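Local coordinates for type IV pilus assembly protein PilF (Thermus thermophilus HB8, PDB 5OIU), which binds and probably hydrolyses ATP as a hexameric AAA+ motor, and is thought thereby to power assembly of the type IV pilus, at residues Asp123-Ala127 / Tyr329-Glu333; Phe263-Ala267 / Arg342-Val346; Leu366-Leu371 / Val384-Thr388. One frame throughout, in Å; residues are numbered along the deposited sequence.

Interaction 1. Residues Asp123-Ala127 / Tyr329-Glu333; sequences DLGFA and YAIHE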
loop_
_atom_site.group_PDB
_atom_site.type_symbol
_atom_site.label_atom_id
_atom_site.label_comp_id
_atom_site.label_asym_id
_atom_site.label_seq_id
_atom_site.Cartn_x
_atom_site.Cartn_y
_atom_site.Cartn_z
ATOM N N ASP C 123 -3.269 31.638 -29.203
ATOM C CA ASP C 123 -3.129 32.737 -28.256
ATOM C C ASP C 123 -3.338 32.275 -26.814
ATOM O O ASP C 123 -3.778 33.056 -25.968
ATOM C CB ASP C 123 -4.114 33.865 -28.574
ATOM C CG ASP C 123 -4.124 34.240 -30.045
ATOM O OD1 ASP C 123 -3.031 34.563 -30.552
ATOM O OD2 ASP C 123 -5.215 34.217 -30.687
ATOM N N LEU C 124 -3.061 31.009 -26.518
ATOM C CA LEU C 124 -3.206 30.518 -25.155
ATOM C C LEU C 124 -1.951 30.705 -24.329
ATOM O O LEU C 124 -1.953 30.318 -23.159
ATOM C CB LEU C 124 -3.574 29.036 -25.144
ATOM C CG LEU C 124 -5.046 28.709 -25.317
ATOM C CD1 LEU C 124 -5.202 27.195 -25.432
ATOM C CD2 LEU C 124 -5.816 29.253 -24.159
ATOM N N GLY C 125 -0.879 31.233 -24.920
ATOM C CA GLY C 125 0.360 31.486 -24.217
ATOM C C GLY C 125 1.375 30.357 -24.193
ATOM O O GLY C 125 2.315 30.423 -23.394
ATOM N N PHE C 126 1.236 29.331 -25.042
ATOM C CA PHE C 126 2.120 28.172 -24.974
ATOM C C PHE C 126 3.515 28.510 -25.469
ATOM O O PHE C 126 3.681 29.265 -26.432
ATOM C CB PHE C 126 1.562 27.020 -25.808
ATOM C CG PHE C 126 0.550 26.211 -25.092
ATOM C CD1 PHE C 126 0.935 25.219 -24.214
ATOM C CD2 PHE C 126 -0.791 26.453 -25.273
ATOM C CE1 PHE C 126 -0.002 24.473 -23.536
ATOM C CE2 PHE C 126 -1.741 25.710 -24.603
ATOM C CZ PHE C 126 -1.351 24.717 -23.737
ATOM N N ALA C 127 4.528 27.935 -24.819
ATOM C CA ALA C 127 5.883 28.063 -25.330
ATOM C C ALA C 127 5.965 27.366 -26.683
ATOM O O ALA C 127 5.232 26.405 -26.924
ATOM C CB ALA C 127 6.891 27.460 -24.364
ATOM N N TYR C 329 -1.383 35.797 -17.609
ATOM C CA TYR C 329 -0.759 34.969 -18.634
ATOM C C TYR C 329 -0.558 33.577 -18.057
ATOM O O TYR C 329 -0.322 33.422 -16.858
ATOM C CB TYR C 329 0.572 35.567 -19.081
ATOM C CG TYR C 329 1.047 35.217 -20.477
ATOM C CD1 TYR C 329 1.731 34.039 -20.720
ATOM C CD2 TYR C 329 0.873 36.104 -21.536
ATOM C CE1 TYR C 329 2.213 33.735 -21.978
ATOM C CE2 TYR C 329 1.347 35.814 -22.797
ATOM C CZ TYR C 329 2.021 34.622 -23.018
ATOM O OH TYR C 329 2.495 34.304 -24.279
ATOM N N ALA C 330 -0.686 32.566 -18.899
ATOM C CA ALA C 330 -0.681 31.198 -18.416
ATOM C C ALA C 330 0.710 30.603 -18.543
ATOM O O ALA C 330 1.481 30.975 -19.433
ATOM C CB ALA C 330 -1.683 30.340 -19.186
ATOM N N ILE C 331 1.023 29.676 -17.627
ATOM C CA ILE C 331 2.226 28.854 -17.682
ATOM C C ILE C 331 1.806 27.387 -17.616
ATOM O O ILE C 331 0.808 27.026 -16.980
ATOM C CB ILE C 331 3.214 29.220 -16.546
ATOM C CG1 ILE C 331 2.724 28.726 -15.184
ATOM C CG2 ILE C 331 3.408 30.728 -16.460
ATOM C CD1 ILE C 331 3.565 29.269 -14.051
ATOM N N HIS C 332 2.575 26.526 -18.281
ATOM C CA HIS C 332 2.074 25.203 -18.609
ATOM C C HIS C 332 3.044 24.091 -18.246
ATOM O O HIS C 332 4.267 24.248 -18.288
ATOM C CB HIS C 332 1.765 25.109 -20.079
ATOM C CG HIS C 332 0.771 26.122 -20.553
ATOM N ND1 HIS C 332 1.123 27.201 -21.341
ATOM C CD2 HIS C 332 -0.569 26.208 -20.372
ATOM C CE1 HIS C 332 0.046 27.915 -21.610
ATOM N NE2 HIS C 332 -0.996 27.330 -21.041
ATOM N N GLU C 333 2.460 22.947 -17.915
ATOM C CA GLU C 333 3.174 21.690 -17.769
ATOM C C GLU C 333 2.389 20.627 -18.531
ATOM O O GLU C 333 1.236 20.345 -18.177
ATOM C CB GLU C 333 3.291 21.327 -16.296
ATOM C CG GLU C 333 4.308 20.287 -15.991
ATOM C CD GLU C 333 4.482 20.130 -14.513
ATOM O OE1 GLU C 333 3.616 19.469 -13.893
ATOM O OE2 GLU C 333 5.461 20.704 -13.974
HETATM O O HOH W 1 4.012 26.675 -22.352
#
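Phe-126 and His-332 lie flat against each other, their ring centroids 3.8 Å apart and their planes only 11° from parallel, a face-to-face stack. Each ring puts an atom over the other's centre: Phe-126 CE1 sits above the imidazole, 3.5 Å from CG of His-332, and His-332 CE1 above the phenyl ring. On its own strand His-332 points CB at the loop, and with CG anti to its carbonyl carbon (chi1 -58°) one ring face is presented to Phe-126 while the other rests over the backbone carbonyl carbon of Ala-330. The rim of the imidazole has work of its own. CE1 of His-332 meets Leu-124 O edge-on at 3.5 Å, and a water near the ring plane joins His-332 ND1 (3.1 Å) to the backbone N of Ala-127 (2.8 Å). Tyr-329 reaches obliquely across Gly-125, its OH 3.5 Å from Gly-125 CA, so the tyrosine ring lies against bare backbone, at a residue whose phi is positive (89°). Ala-330 turns its methyl toward the loop and also touches the bound ATP. Phe-134 of helix 128-138 stacks on Phe-126, helix 155-166 packs on Leu-124, and strand 328-336 pairs with strand 269-281 while helix 366-374 lies alongside.

Interaction 2. Residues Phe263-Ala267 / Arg342-Val346; sequences FNISA and RHAIV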
loop_
_atom_site.group_PDB
_atom_site.type_symbol
_atom_site.label_atom_id
_atom_site.label_comp_id
_atom_site.label_asym_id
_atom_site.label_seq_id
_atom_site.Cartn_x
_atom_site.Cartn_y
_atom_site.Cartn_z
ATOM N N PHE C 263 -4.719 -0.289 -15.403
ATOM C CA PHE C 263 -4.612 -0.710 -16.794
ATOM C C PHE C 263 -5.566 0.088 -17.674
ATOM O O PHE C 263 -5.210 0.443 -18.803
ATOM C CB PHE C 263 -4.803 -2.237 -16.938
ATOM C CG PHE C 263 -6.189 -2.762 -16.601
ATOM C CD1 PHE C 263 -7.236 -2.665 -17.511
ATOM C CD2 PHE C 263 -6.410 -3.441 -15.422
ATOM C CE1 PHE C 263 -8.500 -3.187 -17.219
ATOM C CE2 PHE C 263 -7.663 -3.961 -15.123
ATOM C CZ PHE C 263 -8.715 -3.836 -16.031
ATOM N N ASN C 264 -6.745 0.439 -17.158
ATOM C CA ASN C 264 -7.625 1.331 -17.904
ATOM C C ASN C 264 -7.061 2.754 -17.979
ATOM O O ASN C 264 -7.245 3.433 -18.993
ATOM C CB ASN C 264 -9.033 1.299 -17.295
ATOM C CG ASN C 264 -9.833 0.043 -17.720
ATOM O OD1 ASN C 264 -9.454 -0.661 -18.666
ATOM N ND2 ASN C 264 -10.936 -0.225 -17.031
ATOM N N ILE C 265 -6.340 3.214 -16.950
ATOM C CA ILE C 265 -5.681 4.517 -17.043
ATOM C C ILE C 265 -4.602 4.488 -18.115
ATOM O O ILE C 265 -4.488 5.407 -18.936
ATOM C CB ILE C 265 -5.103 4.924 -15.673
ATOM C CG1 ILE C 265 -6.203 4.967 -14.615
ATOM C CG2 ILE C 265 -4.390 6.240 -15.750
ATOM C CD1 ILE C 265 -5.717 5.370 -13.224
ATOM N N SER C 266 -3.804 3.423 -18.135
ATOM C CA SER C 266 -2.707 3.336 -19.093
ATOM C C SER C 266 -3.221 3.314 -20.530
ATOM O O SER C 266 -2.622 3.920 -21.425
ATOM C CB SER C 266 -1.860 2.092 -18.806
ATOM O OG SER C 266 -0.668 2.125 -19.574
ATOM N N ALA C 267 -4.341 2.636 -20.760
ATOM C CA ALA C 267 -4.856 2.458 -22.108
ATOM C C ALA C 267 -5.531 3.704 -22.683
ATOM O O ALA C 267 -5.639 3.815 -23.906
ATOM C CB ALA C 267 -5.839 1.281 -22.123
ATOM N N ARG C 342 3.121 4.833 -19.801
ATOM C CA ARG C 342 2.137 3.754 -19.747
ATOM C C ARG C 342 2.676 2.599 -18.928
ATOM O O ARG C 342 2.018 2.106 -18.007
ATOM C CB ARG C 342 1.772 3.293 -21.166
ATOM C CG ARG C 342 0.592 4.040 -21.768
ATOM C CD ARG C 342 0.204 3.531 -23.127
ATOM N NE ARG C 342 0.121 4.619 -24.101
ATOM C CZ ARG C 342 1.071 4.895 -24.993
ATOM N NH1 ARG C 342 2.171 4.158 -25.041
ATOM N NH2 ARG C 342 0.922 5.902 -25.845
ATOM N N HIS C 343 3.911 2.198 -19.228
ATOM C CA HIS C 343 4.587 1.159 -18.462
ATOM C C HIS C 343 4.693 1.539 -16.977
ATOM O O HIS C 343 4.490 0.693 -16.094
ATOM C CB HIS C 343 5.953 0.905 -19.119
ATOM C CG HIS C 343 6.788 -0.138 -18.449
ATOM N ND1 HIS C 343 6.259 -1.116 -17.632
ATOM C CD2 HIS C 343 8.125 -0.356 -18.482
ATOM C CE1 HIS C 343 7.234 -1.887 -17.185
ATOM N NE2 HIS C 343 8.375 -1.449 -17.690
ATOM N N ALA C 344 4.957 2.817 -16.676
ATOM C CA ALA C 344 5.093 3.207 -15.270
ATOM C C ALA C 344 3.751 3.182 -14.547
ATOM O O ALA C 344 3.695 2.847 -13.358
ATOM C CB ALA C 344 5.736 4.587 -15.150
ATOM N N ILE C 345 2.667 3.544 -15.247
ATOM C CA ILE C 345 1.326 3.502 -14.665
ATOM C C ILE C 345 0.954 2.072 -14.303
ATOM O O ILE C 345 0.520 1.787 -13.176
ATOM C CB ILE C 345 0.298 4.114 -15.640
ATOM C CG1 ILE C 345 0.732 5.519 -16.062
ATOM C CG2 ILE C 345 -1.113 4.132 -15.022
ATOM C CD1 ILE C 345 -0.047 6.126 -17.209
ATOM N N VAL C 346 1.077 1.162 -15.280
ATOM C CA VAL C 346 0.837 -0.262 -15.045
ATOM C C VAL C 346 1.609 -0.718 -13.812
ATOM O O VAL C 346 1.025 -1.197 -12.829
ATOM C CB VAL C 346 1.224 -1.094 -16.283
ATOM C CG1 VAL C 346 1.044 -2.579 -16.008
ATOM C CG2 VAL C 346 0.427 -0.670 -17.522
#
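Ser-266 sets its hydroxymethyl group against the neighbouring helix, where OG makes a weak hydrogen bond, 3.1 Å long, to the backbone O of Arg-342. That carbonyl already receives the helical bond from Val-346 N, so the serine adds a second donor. The hydroxyl is placed by a chi1 of -170°, which swings OG away from the backbone N and across to the other helix; there it also lies 3.6 Å from Val-346 CG2. Arg-342 runs past the same turn, its CG 3.2 Å from Ser-266 O; the chain then bends at chi3, and Ser-266 O lies near the guanidinium plane at its edge, 3.9 Å from Arg-342 NE and not hydrogen-bonded to it. Beside this polar spot Ile-265 and Ile-345 cross at about a right angle and touch through their CG2 methyls, 4.0 Å apart. Farther out, Leu-255 and Ile-252 of helix 248-257 pack on Ile-265 and Ile-345 respectively, and Glu-257 of a neighbouring subunit reaches Phe-263 and Val-346. The short axes of 263-267 and 342-346 run at 170°, 8.6 Å apart at closest approach: an antiparallel helix pair whose backbones come nearest at Ser-266 and Arg-342, on the P-loop ATPase part of the chain beside a subunit interface.

Interaction 3. Residues Leu366-Leu371 / Val384-Thr388; sequences LREDGL and VLART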
loop_
_atom_site.group_PDB
_atom_site.type_symbol
_atom_site.label_atom_id
_atom_site.label_comp_id
_atom_site.label_asym_id
_atom_site.label_seq_id
_atom_site.Cartn_x
_atom_site.Cartn_y
_atom_site.Cartn_z
ATOM N N LEU C 366 6.160 23.506 -14.887
ATOM C CA LEU C 366 5.576 24.826 -14.681
ATOM C C LEU C 366 6.641 25.894 -14.436
ATOM O O LEU C 366 6.595 26.990 -15.009
ATOM C CB LEU C 366 4.626 24.779 -13.490
ATOM C CG LEU C 366 3.265 24.112 -13.552
ATOM C CD1 LEU C 366 2.593 24.260 -12.178
ATOM C CD2 LEU C 366 2.434 24.724 -14.676
ATOM N N ARG C 367 7.592 25.601 -13.547
ATOM C CA ARG C 367 8.564 26.611 -13.155
ATOM C C ARG C 367 9.570 26.860 -14.269
ATOM O O ARG C 367 9.981 28.007 -14.504
ATOM C CB ARG C 367 9.257 26.176 -11.873
ATOM C CG ARG C 367 10.247 27.171 -11.334
ATOM C CD ARG C 367 11.002 26.534 -10.201
ATOM N NE ARG C 367 10.320 26.701 -8.927
ATOM C CZ ARG C 367 10.382 25.825 -7.925
ATOM N NH1 ARG C 367 11.090 24.699 -8.060
ATOM N NH2 ARG C 367 9.735 26.080 -6.788
ATOM N N GLU C 368 9.957 25.800 -14.984
ATOM C CA GLU C 368 10.766 25.972 -16.185
ATOM C C GLU C 368 10.028 26.822 -17.218
ATOM O O GLU C 368 10.579 27.793 -17.750
ATOM C CB GLU C 368 11.139 24.603 -16.754
ATOM C CG GLU C 368 12.312 23.919 -16.036
ATOM C CD GLU C 368 12.296 22.407 -16.209
ATOM O OE1 GLU C 368 11.491 21.922 -17.025
ATOM O OE2 GLU C 368 13.074 21.695 -15.534
ATOM N N ASP C 369 8.769 26.482 -17.499
ATOM C CA ASP C 369 7.966 27.292 -18.407
ATOM C C ASP C 369 7.831 28.715 -17.881
ATOM O O ASP C 369 7.992 29.691 -18.630
ATOM C CB ASP C 369 6.587 26.648 -18.608
ATOM C CG ASP C 369 5.814 27.248 -19.795
ATOM O OD1 ASP C 369 6.196 26.973 -20.964
ATOM O OD2 ASP C 369 4.813 27.975 -19.559
ATOM N N GLY C 370 7.535 28.854 -16.588
ATOM C CA GLY C 370 7.395 30.181 -16.021
ATOM C C GLY C 370 8.673 30.976 -16.148
ATOM O O GLY C 370 8.644 32.160 -16.483
ATOM N N LEU C 371 9.814 30.332 -15.913
ATOM C CA LEU C 371 11.079 31.053 -15.991
ATOM C C LEU C 371 11.325 31.546 -17.409
ATOM O O LEU C 371 11.656 32.717 -17.630
ATOM C CB LEU C 371 12.233 30.167 -15.519
ATOM C CG LEU C 371 13.594 30.838 -15.714
ATOM C CD1 LEU C 371 13.669 32.087 -14.870
ATOM C CD2 LEU C 371 14.764 29.921 -15.411
ATOM N N VAL C 384 6.312 33.812 -10.906
ATOM C CA VAL C 384 6.575 32.411 -11.228
ATOM C C VAL C 384 6.804 31.605 -9.952
ATOM O O VAL C 384 6.126 30.599 -9.699
ATOM C CB VAL C 384 7.770 32.300 -12.189
ATOM C CG1 VAL C 384 8.233 30.861 -12.285
ATOM C CG2 VAL C 384 7.388 32.863 -13.566
ATOM N N LEU C 385 7.778 32.029 -9.138
ATOM C CA LEU C 385 8.064 31.331 -7.887
ATOM C C LEU C 385 6.826 31.212 -7.013
ATOM O O LEU C 385 6.629 30.192 -6.345
ATOM C CB LEU C 385 9.165 32.046 -7.122
ATOM C CG LEU C 385 10.439 32.225 -7.916
ATOM C CD1 LEU C 385 11.479 32.942 -7.062
ATOM C CD2 LEU C 385 10.948 30.870 -8.368
ATOM N N ALA C 386 5.982 32.247 -7.001
ATOM C CA ALA C 386 4.750 32.181 -6.220
ATOM C C ALA C 386 3.902 30.986 -6.634
ATOM O O ALA C 386 3.409 30.231 -5.785
ATOM C CB ALA C 386 3.960 33.479 -6.383
ATOM N N ARG C 387 3.753 30.783 -7.951
ATOM C CA ARG C 387 2.814 29.816 -8.508
ATOM C C ARG C 387 3.308 28.384 -8.448
ATOM O O ARG C 387 2.538 27.476 -8.765
ATOM C CB ARG C 387 2.505 30.160 -9.968
ATOM C CG ARG C 387 1.567 31.311 -10.190
ATOM C CD ARG C 387 0.281 31.156 -9.401
ATOM N NE ARG C 387 0.396 31.884 -8.154
ATOM C CZ ARG C 387 0.358 33.206 -8.068
ATOM N NH1 ARG C 387 0.173 33.922 -9.175
ATOM N NH2 ARG C 387 0.490 33.805 -6.878
ATOM N N THR C 388 4.552 28.146 -8.064
ATOM C CA THR C 388 5.142 26.846 -8.329
ATOM C C THR C 388 5.825 26.281 -7.104
ATOM O O THR C 388 6.909 25.705 -7.206
ATOM C CB THR C 388 6.139 26.926 -9.480
ATOM O OG1 THR C 388 7.164 27.884 -9.160
ATOM C CG2 THR C 388 5.434 27.320 -10.779
HETATM O O HOH W 2 8.797 28.710 -6.039
#
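The torsions of both side chains bring Arg-367 and Thr-388 together. The arginine sends CG away from its backbone N (chi1 -178°) and bends at chi3, turning the guanidinium over the end of helix 381-387; Thr-388 holds OG1 between its backbone N and carbonyl carbon (chi1 58°), where the hydroxyl can serve both helices. Thr-388 OG1 donates to Val-384 O at 3.0 Å, approaching from above the carbonyl plane, and accepts a weak, bent bond from Arg-367 NE at 3.4 Å. Arg-367 NH2 comes within 2.9 Å of Thr-388 O as well, but the angle is too poor for a hydrogen bond. Instead NH2 donates to a water that in turn donates to Leu-385 O, 2.6 Å away, so the arginine reaches Leu-385 O through the water and the hydroxyl of Thr-388 directly, though weakly. The methyl of Thr-388 packs on the same helix, CG2 lying 3.8 Å from Leu-366 CB.

One turn further along, Gly-370, having no side chain, brings its backbone directly against Val-384: CG2 of the valine is 3.3 Å from Gly-370 O, and CG1 lies over Gly-370 CA. Gly-370 CA and Val-384 CA are 5.3 Å apart. Phe-263 of a neighbouring subunit packs on Arg-367, and Asn-264 of that subunit on Leu-385. What results is a close helix-helix contact across a glycine, with a threonine side chain bonded back to the final turn, in the C-terminal helices of the ATPase chain at a face between subunits of the hexamer.

Overall arrangement
From the N terminus, interaction 1 comes first, a span opened at loop 123-127, just before helix 128-138, and closed 202 residues later by strand 328-336. Interaction 2 begins within that span at helix 262-268 and closes just beyond it at helix 339-347, so the two cross. Interaction 3 follows in series, a short closure between helices 366-374 and 381-387. Interactions 1 and 3 touch: Asp-369 accepts a probable hydrogen bond from His-332 N, and Glu-333 one from Leu-366 N, tying helix 366-374 to strand 328-336, the last strand of its sheet within the chain. Interaction 2 stands apart, its centre about 27 Å from that of interaction 1, joined to it where strand 328-336 leads into helix 339-347.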